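Local structure of type I polyketide synthase PikAII (Streptomyces venezuelae, 3QP9) at residues G47-E58 against A74-P85; V107-W116 against V147-H156. The protein carries a C2-type ketoreductase domain of a modular polyketide synthase, a class that probably epimerises the growing polyketide rather than reducing it. All coordinates share one frame; numbering follows the deposited sequence.

Contact 1. Residues G47-E58 against A74-P85; sequences GLSGRWLVVVPE and AGADPVQLDVSP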
loop_
_atom_site.group_PDB
_atom_site.type_symbol
_atom_site.label_atom_id
_atom_site.label_comp_id
_atom_site.label_asym_id
_atom_site.label_seq_id
_atom_site.Cartn_x
_atom_site.Cartn_y
_atom_site.Cartn_z
ATOM N N GLY A 47 16.266 -26.981 3.390
ATOM C CA GLY A 47 15.885 -26.860 4.797
ATOM C C GLY A 47 16.483 -25.625 5.439
ATOM O O GLY A 47 17.254 -24.877 4.795
ATOM N N LEU A 48 16.193 -25.437 6.727
ATOM C CA LEU A 48 16.690 -24.289 7.479
ATOM C C LEU A 48 17.817 -24.707 8.392
ATOM O O LEU A 48 17.777 -25.831 8.894
ATOM C CB LEU A 48 15.538 -23.762 8.340
ATOM C CG LEU A 48 15.156 -22.285 8.344
ATOM C CD1 LEU A 48 15.206 -21.695 6.966
ATOM C CD2 LEU A 48 13.809 -22.053 9.085
ATOM N N SER A 49 18.816 -23.825 8.599
ATOM C CA SER A 49 19.858 -24.061 9.590
ATOM C C SER A 49 20.321 -22.795 10.284
ATOM O O SER A 49 20.016 -21.665 9.852
ATOM C CB SER A 49 21.077 -24.771 8.961
ATOM O OG SER A 49 21.551 -24.082 7.809
ATOM N N GLY A 50 21.069 -22.992 11.366
ATOM C CA GLY A 50 21.700 -21.905 12.110
ATOM C C GLY A 50 20.790 -21.097 13.017
ATOM O O GLY A 50 19.633 -21.461 13.260
ATOM N N ARG A 51 21.302 -19.961 13.474
ATOM C CA ARG A 51 20.593 -19.146 14.435
ATOM C C ARG A 51 19.627 -18.230 13.669
ATOM O O ARG A 51 20.087 -17.469 12.783
ATOM C CB ARG A 51 21.576 -18.307 15.268
ATOM C CG ARG A 51 20.933 -17.387 16.333
ATOM C CD ARG A 51 20.607 -18.066 17.652
ATOM N NE ARG A 51 21.619 -19.059 18.041
ATOM C CZ ARG A 51 22.494 -18.949 19.047
ATOM N NH1 ARG A 51 22.532 -17.877 19.838
ATOM N NH2 ARG A 51 23.341 -19.947 19.271
ATOM N N TRP A 52 18.329 -18.290 14.051
ATOM C CA TRP A 52 17.284 -17.346 13.589
ATOM C C TRP A 52 16.829 -16.462 14.755
ATOM O O TRP A 52 16.410 -16.961 15.816
ATOM C CB TRP A 52 16.089 -18.078 12.914
ATOM C CG TRP A 52 16.395 -18.362 11.445
ATOM C CD1 TRP A 52 17.230 -19.343 10.967
ATOM C CD2 TRP A 52 15.958 -17.611 10.273
ATOM N NE1 TRP A 52 17.304 -19.273 9.594
ATOM C CE2 TRP A 52 16.554 -18.206 9.153
ATOM C CE3 TRP A 52 15.092 -16.526 10.075
ATOM C CZ2 TRP A 52 16.327 -17.748 7.843
ATOM C CZ3 TRP A 52 14.905 -16.034 8.764
ATOM C CH2 TRP A 52 15.516 -16.661 7.679
ATOM N N LEU A 53 16.902 -15.157 14.607
ATOM C CA LEU A 53 16.329 -14.314 15.634
ATOM C C LEU A 53 14.873 -14.080 15.280
ATOM O O LEU A 53 14.561 -13.718 14.122
ATOM C CB LEU A 53 17.045 -12.958 15.708
ATOM C CG LEU A 53 18.548 -12.967 15.992
ATOM C CD1 LEU A 53 19.009 -11.566 16.221
ATOM C CD2 LEU A 53 18.944 -13.898 17.175
ATOM N N VAL A 54 14.000 -14.276 16.247
ATOM C CA VAL A 54 12.589 -14.010 16.046
ATOM C C VAL A 54 12.224 -12.824 16.877
ATOM O O VAL A 54 12.304 -12.868 18.087
ATOM C CB VAL A 54 11.713 -15.240 16.314
ATOM C CG1 VAL A 54 10.188 -14.950 16.059
ATOM C CG2 VAL A 54 12.251 -16.391 15.494
ATOM N N VAL A 55 11.944 -11.723 16.214
ATOM C CA VAL A 55 11.523 -10.542 16.892
ATOM C C VAL A 55 10.040 -10.427 17.090
ATOM O O VAL A 55 9.350 -10.158 16.138
ATOM C CB VAL A 55 11.986 -9.328 16.159
ATOM C CG1 VAL A 55 11.865 -8.103 17.050
ATOM C CG2 VAL A 55 13.404 -9.541 15.696
ATOM N N VAL A 56 9.587 -10.542 18.345
ATOM C CA VAL A 56 8.198 -10.592 18.744
ATOM C C VAL A 56 7.851 -9.335 19.556
ATOM O O VAL A 56 8.660 -8.865 20.372
ATOM C CB VAL A 56 8.005 -11.858 19.593
ATOM C CG1 VAL A 56 6.569 -12.135 19.927
ATOM C CG2 VAL A 56 8.608 -13.023 18.825
ATOM N N PRO A 57 6.660 -8.741 19.330
ATOM C CA PRO A 57 6.288 -7.646 20.220
ATOM C C PRO A 57 6.037 -8.207 21.636
ATOM O O PRO A 57 5.480 -9.301 21.779
ATOM C CB PRO A 57 5.036 -7.053 19.576
ATOM C CG PRO A 57 5.039 -7.548 18.190
ATOM C CD PRO A 57 5.722 -8.893 18.214
ATOM N N GLU A 58 6.522 -7.469 22.643
ATOM C CA GLU A 58 6.574 -7.880 24.072
ATOM C C GLU A 58 5.385 -8.624 24.672
ATOM O O GLU A 58 5.526 -9.749 25.141
ATOM C CB GLU A 58 6.854 -6.664 24.963
ATOM C CG GLU A 58 7.612 -7.014 26.247
ATOM C CD GLU A 58 8.328 -5.819 26.812
ATOM O OE1 GLU A 58 8.023 -4.692 26.353
ATOM O OE2 GLU A 58 9.191 -6.003 27.703
ATOM N N ALA A 74 11.740 -27.091 11.359
ATOM C CA ALA A 74 12.413 -26.896 10.060
ATOM C C ALA A 74 13.935 -27.052 10.098
ATOM O O ALA A 74 14.583 -27.093 9.051
ATOM C CB ALA A 74 12.034 -25.542 9.442
ATOM N N GLY A 75 14.502 -27.121 11.303
ATOM C CA GLY A 75 15.938 -27.359 11.466
ATOM C C GLY A 75 16.772 -26.120 11.705
ATOM O O GLY A 75 17.981 -26.176 11.544
ATOM N N ALA A 76 16.131 -25.015 12.095
ATOM C CA ALA A 76 16.826 -23.800 12.546
ATOM C C ALA A 76 17.096 -23.932 14.042
ATOM O O ALA A 76 16.520 -24.792 14.671
ATOM C CB ALA A 76 15.970 -22.581 12.315
ATOM N N ASP A 77 17.929 -23.052 14.606
ATOM C CA ASP A 77 17.997 -22.845 16.078
ATOM C C ASP A 77 17.368 -21.471 16.395
ATOM O O ASP A 77 18.047 -20.463 16.331
ATOM C CB ASP A 77 19.457 -22.967 16.605
ATOM C CG ASP A 77 19.599 -22.665 18.135
ATOM O OD1 ASP A 77 18.648 -22.945 18.924
ATOM O OD2 ASP A 77 20.682 -22.142 18.551
ATOM N N PRO A 78 16.049 -21.419 16.688
ATOM C CA PRO A 78 15.386 -20.105 16.870
ATOM C C PRO A 78 15.589 -19.445 18.238
ATOM O O PRO A 78 15.401 -20.072 19.289
ATOM C CB PRO A 78 13.893 -20.414 16.685
ATOM C CG PRO A 78 13.771 -21.890 16.751
ATOM C CD PRO A 78 15.114 -22.544 16.849
ATOM N N VAL A 79 15.928 -18.164 18.220
ATOM C CA VAL A 79 15.985 -17.380 19.460
ATOM C C VAL A 79 14.931 -16.261 19.464
ATOM O O VAL A 79 14.982 -15.333 18.637
ATOM C CB VAL A 79 17.424 -16.764 19.688
ATOM C CG1 VAL A 79 17.476 -15.921 20.978
ATOM C CG2 VAL A 79 18.469 -17.868 19.734
ATOM N N GLN A 80 14.001 -16.320 20.398
ATOM C CA GLN A 80 13.065 -15.206 20.571
ATOM C C GLN A 80 13.625 -13.979 21.242
ATOM O O GLN A 80 14.356 -14.057 22.242
ATOM C CB GLN A 80 11.836 -15.655 21.327
ATOM C CG GLN A 80 10.756 -14.615 21.439
ATOM C CD GLN A 80 9.431 -15.218 21.876
ATOM O OE1 GLN A 80 9.204 -16.414 21.705
ATOM N NE2 GLN A 80 8.563 -14.392 22.464
ATOM N N LEU A 81 13.275 -12.839 20.680
ATOM C CA LEU A 81 13.734 -11.561 21.173
ATOM C C LEU A 81 12.500 -10.699 21.335
ATOM O O LEU A 81 11.999 -10.107 20.352
ATOM C CB LEU A 81 14.695 -10.929 20.186
ATOM C CG LEU A 81 15.937 -11.748 19.887
ATOM C CD1 LEU A 81 16.804 -10.969 18.956
ATOM C CD2 LEU A 81 16.712 -12.036 21.194
ATOM N N ASP A 82 11.974 -10.681 22.555
ATOM C CA ASP A 82 10.796 -9.895 22.858
ATOM C C ASP A 82 11.208 -8.441 22.953
ATOM O O ASP A 82 12.062 -8.100 23.756
ATOM C CB ASP A 82 10.163 -10.327 24.179
ATOM C CG ASP A 82 10.197 -11.829 24.383
ATOM O OD1 ASP A 82 9.420 -12.541 23.697
ATOM O OD2 ASP A 82 11.005 -12.291 25.247
ATOM N N VAL A 83 10.579 -7.578 22.161
ATOM C CA VAL A 83 10.809 -6.132 22.284
ATOM C C VAL A 83 9.537 -5.285 22.635
ATOM O O VAL A 83 8.394 -5.727 22.396
ATOM C CB VAL A 83 11.550 -5.615 21.043
ATOM C CG1 VAL A 83 10.609 -5.577 19.827
ATOM C CG2 VAL A 83 12.208 -4.244 21.314
ATOM N N SER A 84 9.750 -4.095 23.215
ATOM C CA SER A 84 8.689 -3.103 23.438
ATOM C C SER A 84 8.476 -2.387 22.113
ATOM O O SER A 84 9.386 -1.686 21.647
ATOM C CB SER A 84 9.067 -2.053 24.502
ATOM O OG SER A 84 9.744 -2.606 25.628
ATOM N N PRO A 85 7.292 -2.567 21.478
ATOM C CA PRO A 85 7.134 -1.843 20.207
ATOM C C PRO A 85 7.300 -0.314 20.312
ATOM O O PRO A 85 7.670 0.326 19.319
ATOM C CB PRO A 85 5.725 -2.247 19.769
ATOM C CG PRO A 85 5.593 -3.639 20.285
ATOM C CD PRO A 85 6.174 -3.518 21.688
#
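Trp52 O takes one hydrogen bond from the neighbouring strand, nearly linear at 2.7 Å from Val79 N (N-H...O 176°), and a weaker CA-H...O contact from Pro78 CA. Pro78 suits this place because its missing N-H falls where the pattern of this parallel pair needs no donor toward 51-57. Beyond it, Val79 O takes the N-H of Val54 at 2.8 Å, and the same alternation runs on to Glu58.

Side chains divide between two faces, and the beta-branched valines suit the extended backbone. On one face, Leu53 CD1 meets Leu81 CD1 at 3.6 Å, the two leucines crossing obliquely. Nearer the strand start, Arg51 and Asp77 run side by side, and a long salt bridge of 3.3 Å joins Arg51 NE to Asp77 OD2, with guanidinium and carboxylate planes 77° apart. On the other face, the extended Gln80 passes across Val56, its CG 3.7 Å from Val56 CG2.

The ends are closed differently. Ser84 OG donates to Glu58 OE1 at 2.8 Å, on the syn side of the carboxylate and 33° out of its plane. At the opposite end, Ala76 CB touches Trp52 CD1 at 3.7 Å, and Gly75 supplies the positive phi of a Schellman motif that ends helix 65-73, where a CB would clash with Leu48 O.

This beta-alpha-beta unit belongs to what is probably the structural, Rossmann-like subdomain, as in related ketoreductases. Helix 65-73 packs on Val54 through Leu68 and Leu71, helix 89-102 covers Leu53 and Leu81, and strand 51-57 bonds on its other edge to 109-112, leaving 77-83 outermost within the chain.

Contact 2. Residues V107-W116 against V147-H156; sequences VDGVLSLLAW and VAAPLWCVTH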
loop_
_atom_site.group_PDB
_atom_site.type_symbol
_atom_site.label_atom_id
_atom_site.label_comp_id
_atom_site.label_asym_id
_atom_site.label_seq_id
_atom_site.Cartn_x
_atom_site.Cartn_y
_atom_site.Cartn_z
ATOM N N VAL A 107 24.463 -14.726 12.344
ATOM C CA VAL A 107 23.166 -15.283 12.533
ATOM C C VAL A 107 22.702 -15.550 11.084
ATOM O O VAL A 107 23.266 -14.968 10.107
ATOM C CB VAL A 107 22.392 -14.235 13.329
ATOM C CG1 VAL A 107 21.106 -13.855 12.660
ATOM C CG2 VAL A 107 22.280 -14.603 14.806
ATOM N N ASP A 108 21.762 -16.479 10.925
ATOM C CA ASP A 108 21.385 -16.894 9.605
ATOM C C ASP A 108 20.180 -16.169 9.052
ATOM O O ASP A 108 20.074 -16.064 7.840
ATOM C CB ASP A 108 21.181 -18.401 9.547
ATOM C CG ASP A 108 22.511 -19.172 9.804
ATOM O OD1 ASP A 108 23.564 -18.655 9.428
ATOM O OD2 ASP A 108 22.468 -20.306 10.335
ATOM N N GLY A 109 19.318 -15.637 9.919
ATOM C CA GLY A 109 18.207 -14.830 9.430
ATOM C C GLY A 109 17.535 -14.116 10.559
ATOM O O GLY A 109 17.765 -14.420 11.743
ATOM N N VAL A 110 16.664 -13.186 10.206
ATOM C CA VAL A 110 15.843 -12.448 11.145
ATOM C C VAL A 110 14.389 -12.432 10.615
ATOM O O VAL A 110 14.159 -12.042 9.460
ATOM C CB VAL A 110 16.293 -10.971 11.264
ATOM C CG1 VAL A 110 15.453 -10.178 12.342
ATOM C CG2 VAL A 110 17.827 -10.890 11.640
ATOM N N LEU A 111 13.468 -12.854 11.489
ATOM C CA LEU A 111 12.055 -13.045 11.235
ATOM C C LEU A 111 11.348 -12.094 12.135
ATOM O O LEU A 111 11.334 -12.288 13.348
ATOM C CB LEU A 111 11.598 -14.443 11.623
ATOM C CG LEU A 111 10.168 -14.724 11.113
ATOM C CD1 LEU A 111 10.083 -14.521 9.628
ATOM C CD2 LEU A 111 9.796 -16.151 11.488
ATOM N N SER A 112 10.784 -11.054 11.572
ATOM C CA SER A 112 10.032 -10.083 12.398
ATOM C C SER A 112 8.578 -10.460 12.514
ATOM O O SER A 112 7.865 -10.569 11.465
ATOM C CB SER A 112 10.117 -8.734 11.782
ATOM O OG SER A 112 9.341 -7.813 12.519
ATOM N N LEU A 113 8.091 -10.673 13.747
ATOM C CA LEU A 113 6.610 -10.776 13.907
ATOM C C LEU A 113 6.008 -9.417 14.326
ATOM O O LEU A 113 4.887 -9.392 14.850
ATOM C CB LEU A 113 6.234 -11.911 14.917
ATOM C CG LEU A 113 6.863 -13.295 14.655
ATOM C CD1 LEU A 113 6.294 -14.363 15.624
ATOM C CD2 LEU A 113 6.630 -13.804 13.200
ATOM N N LEU A 114 6.744 -8.317 14.168
ATOM C CA LEU A 114 6.311 -7.008 14.756
ATOM C C LEU A 114 5.010 -6.474 14.166
ATOM O O LEU A 114 4.278 -5.764 14.837
ATOM C CB LEU A 114 7.378 -5.894 14.645
ATOM C CG LEU A 114 8.678 -6.139 15.457
ATOM C CD1 LEU A 114 9.712 -5.083 15.120
ATOM C CD2 LEU A 114 8.337 -6.136 17.017
ATOM N N ALA A 115 4.723 -6.840 12.919
ATOM C CA ALA A 115 3.494 -6.345 12.264
ATOM C C ALA A 115 2.217 -6.842 12.974
ATOM O O ALA A 115 1.154 -6.209 12.842
ATOM C CB ALA A 115 3.535 -6.759 10.759
ATOM N N TRP A 116 2.347 -7.929 13.756
ATOM C CA TRP A 116 1.195 -8.514 14.427
ATOM C C TRP A 116 0.668 -7.617 15.510
ATOM O O TRP A 116 -0.476 -7.774 15.902
ATOM C CB TRP A 116 1.450 -9.898 15.020
ATOM C CG TRP A 116 1.833 -10.889 13.996
ATOM C CD1 TRP A 116 2.019 -10.675 12.644
ATOM C CD2 TRP A 116 2.097 -12.254 14.231
ATOM N NE1 TRP A 116 2.395 -11.865 12.026
ATOM C CE2 TRP A 116 2.459 -12.836 12.994
ATOM C CE3 TRP A 116 2.098 -13.043 15.374
ATOM C CZ2 TRP A 116 2.817 -14.160 12.887
ATOM C CZ3 TRP A 116 2.470 -14.368 15.261
ATOM C CH2 TRP A 116 2.760 -14.924 14.019
ATOM N N VAL A 147 23.932 -6.454 12.030
ATOM C CA VAL A 147 23.343 -7.755 11.652
ATOM C C VAL A 147 23.216 -7.738 10.163
ATOM O O VAL A 147 22.471 -6.929 9.619
ATOM C CB VAL A 147 21.924 -7.981 12.287
ATOM C CG1 VAL A 147 21.357 -9.363 11.919
ATOM C CG2 VAL A 147 21.986 -7.846 13.809
ATOM N N ALA A 148 23.952 -8.627 9.521
ATOM C CA ALA A 148 24.087 -8.661 8.066
ATOM C C ALA A 148 23.108 -9.662 7.478
ATOM O O ALA A 148 22.854 -9.618 6.294
ATOM C CB ALA A 148 25.556 -9.068 7.659
ATOM N N ALA A 149 22.559 -10.538 8.312
ATOM C CA ALA A 149 21.587 -11.572 7.905
ATOM C C ALA A 149 20.274 -11.016 7.279
ATOM O O ALA A 149 19.791 -9.963 7.718
ATOM C CB ALA A 149 21.227 -12.442 9.157
ATOM N N PRO A 150 19.650 -11.763 6.342
ATOM C CA PRO A 150 18.414 -11.228 5.738
ATOM C C PRO A 150 17.226 -11.129 6.707
ATOM O O PRO A 150 16.940 -12.082 7.466
ATOM C CB PRO A 150 18.097 -12.251 4.639
ATOM C CG PRO A 150 18.627 -13.548 5.173
ATOM C CD PRO A 150 19.847 -13.196 6.013
ATOM N N LEU A 151 16.543 -9.997 6.642
ATOM C CA LEU A 151 15.347 -9.748 7.429
ATOM C C LEU A 151 14.083 -10.249 6.697
ATOM O O LEU A 151 13.784 -9.770 5.583
ATOM C CB LEU A 151 15.110 -8.250 7.535
ATOM C CG LEU A 151 13.868 -7.741 8.344
ATOM C CD1 LEU A 151 13.626 -8.492 9.744
ATOM C CD2 LEU A 151 13.850 -6.222 8.562
ATOM N N TRP A 152 13.306 -11.077 7.343
ATOM C CA TRP A 152 11.987 -11.428 6.737
ATOM C C TRP A 152 10.834 -10.884 7.619
ATOM O O TRP A 152 10.842 -11.108 8.849
ATOM C CB TRP A 152 11.899 -12.919 6.599
ATOM C CG TRP A 152 12.748 -13.501 5.511
ATOM C CD1 TRP A 152 14.096 -13.844 5.599
ATOM C CD2 TRP A 152 12.340 -13.806 4.180
ATOM N NE1 TRP A 152 14.509 -14.394 4.403
ATOM C CE2 TRP A 152 13.446 -14.394 3.523
ATOM C CE3 TRP A 152 11.105 -13.738 3.506
ATOM C CZ2 TRP A 152 13.389 -14.807 2.163
ATOM C CZ3 TRP A 152 11.019 -14.162 2.199
ATOM C CH2 TRP A 152 12.142 -14.749 1.546
ATOM N N CYS A 153 9.833 -10.208 7.021
ATOM C CA CYS A 153 8.707 -9.657 7.824
ATOM C C CYS A 153 7.470 -10.442 7.531
ATOM O O CYS A 153 7.098 -10.583 6.400
ATOM C CB CYS A 153 8.467 -8.153 7.514
ATOM S SG CYS A 153 9.862 -7.116 8.047
ATOM N N VAL A 154 6.861 -11.003 8.555
ATOM C CA VAL A 154 5.703 -11.855 8.378
ATOM C C VAL A 154 4.446 -11.124 8.779
ATOM O O VAL A 154 4.415 -10.475 9.843
ATOM C CB VAL A 154 5.898 -13.165 9.133
ATOM C CG1 VAL A 154 4.647 -14.060 9.059
ATOM C CG2 VAL A 154 7.126 -13.960 8.517
ATOM N N THR A 155 3.388 -11.184 7.924
ATOM C CA THR A 155 2.126 -10.576 8.243
ATOM C C THR A 155 1.069 -11.676 8.207
ATOM O O THR A 155 1.373 -12.788 7.851
ATOM C CB THR A 155 1.744 -9.474 7.202
ATOM O OG1 THR A 155 1.739 -10.069 5.869
ATOM C CG2 THR A 155 2.716 -8.256 7.288
ATOM N N HIS A 156 -0.176 -11.374 8.609
ATOM C CA HIS A 156 -1.339 -12.300 8.406
ATOM C C HIS A 156 -2.499 -11.444 7.993
ATOM O O HIS A 156 -2.724 -10.396 8.581
ATOM C CB HIS A 156 -1.667 -13.148 9.697
ATOM C CG HIS A 156 -1.990 -12.335 10.907
ATOM N ND1 HIS A 156 -3.288 -12.038 11.269
ATOM C CD2 HIS A 156 -1.186 -11.760 11.854
ATOM C CE1 HIS A 156 -3.280 -11.290 12.366
ATOM N NE2 HIS A 156 -2.018 -11.101 12.741
HETATM O O HOH W 1 24.465 -11.681 10.850
HETATM O O HOH W 2 6.002 -8.672 11.033
HETATM O O HOH W 3 -1.952 -9.615 15.413
#
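His156 turns the edge of its imidazole onto the face of Trp116 in a T-shaped pair, the planes 82° apart and His156 CD2 lying 3.5 Å from Trp116 CD1. Leu113 CB covers the indole's opposite face, holding the ring between the C-H edge of the imidazole at CD2 and this aliphatic carbon. A chi1 of 59° leaves His156 CG flanked by both amide nitrogen and carbonyl carbon, bringing its ring to the indole; ND1 bonds to Ser198 O, and NE2 lies 3.1 Å from a water.

Branched aliphatic side chains, suited to a buried strand pair, make much of the remaining packing. Val154 CG2 presses on Leu111 CD1 at 3.2 Å, unusually tight, while on the other face Val110 CG1 meets Leu151 CD1 at 3.6 Å and Val110 CG2 meets Val147 CG1. Where strand 109-112 ends, the hydroxyl of Ser112 accepts from Leu114 N at 3.1 Å in an ST turn. There a water bridges the segments, donating to Ser112 O and Val154 O (each 2.7 Å) and accepting from Ala115 N.

In the Rossmann-like sheet, 109-112 has 51-57 on its far side and 151-156 has 190-196; helices 130-144 and 170-185 pack against Leu151 and Ala115.

Overall arrangement
Contact 1 and contact 2 are consecutive along the chain and adjoin in space, their centres about 8 Å apart. Strand 51-57 lies between 77-83 and 109-112, so the four strands follow one another in the order 77-83, 51-57, 109-112, 151-156, all parallel. The seam between the contacts is held by probable hydrogen bonds such as Asp108 N to Arg51 O, 2.7 Å, and Leu113 N to Val55 O, 2.8 Å. Contact 1, centred about 27 Å from the centre of the chain, forms the sheet margin; contact 2, at about 19 Å, is more buried. Both belong to what, as in related ketoreductases, is probably the structural subdomain, the catalytic one being the chain's other half.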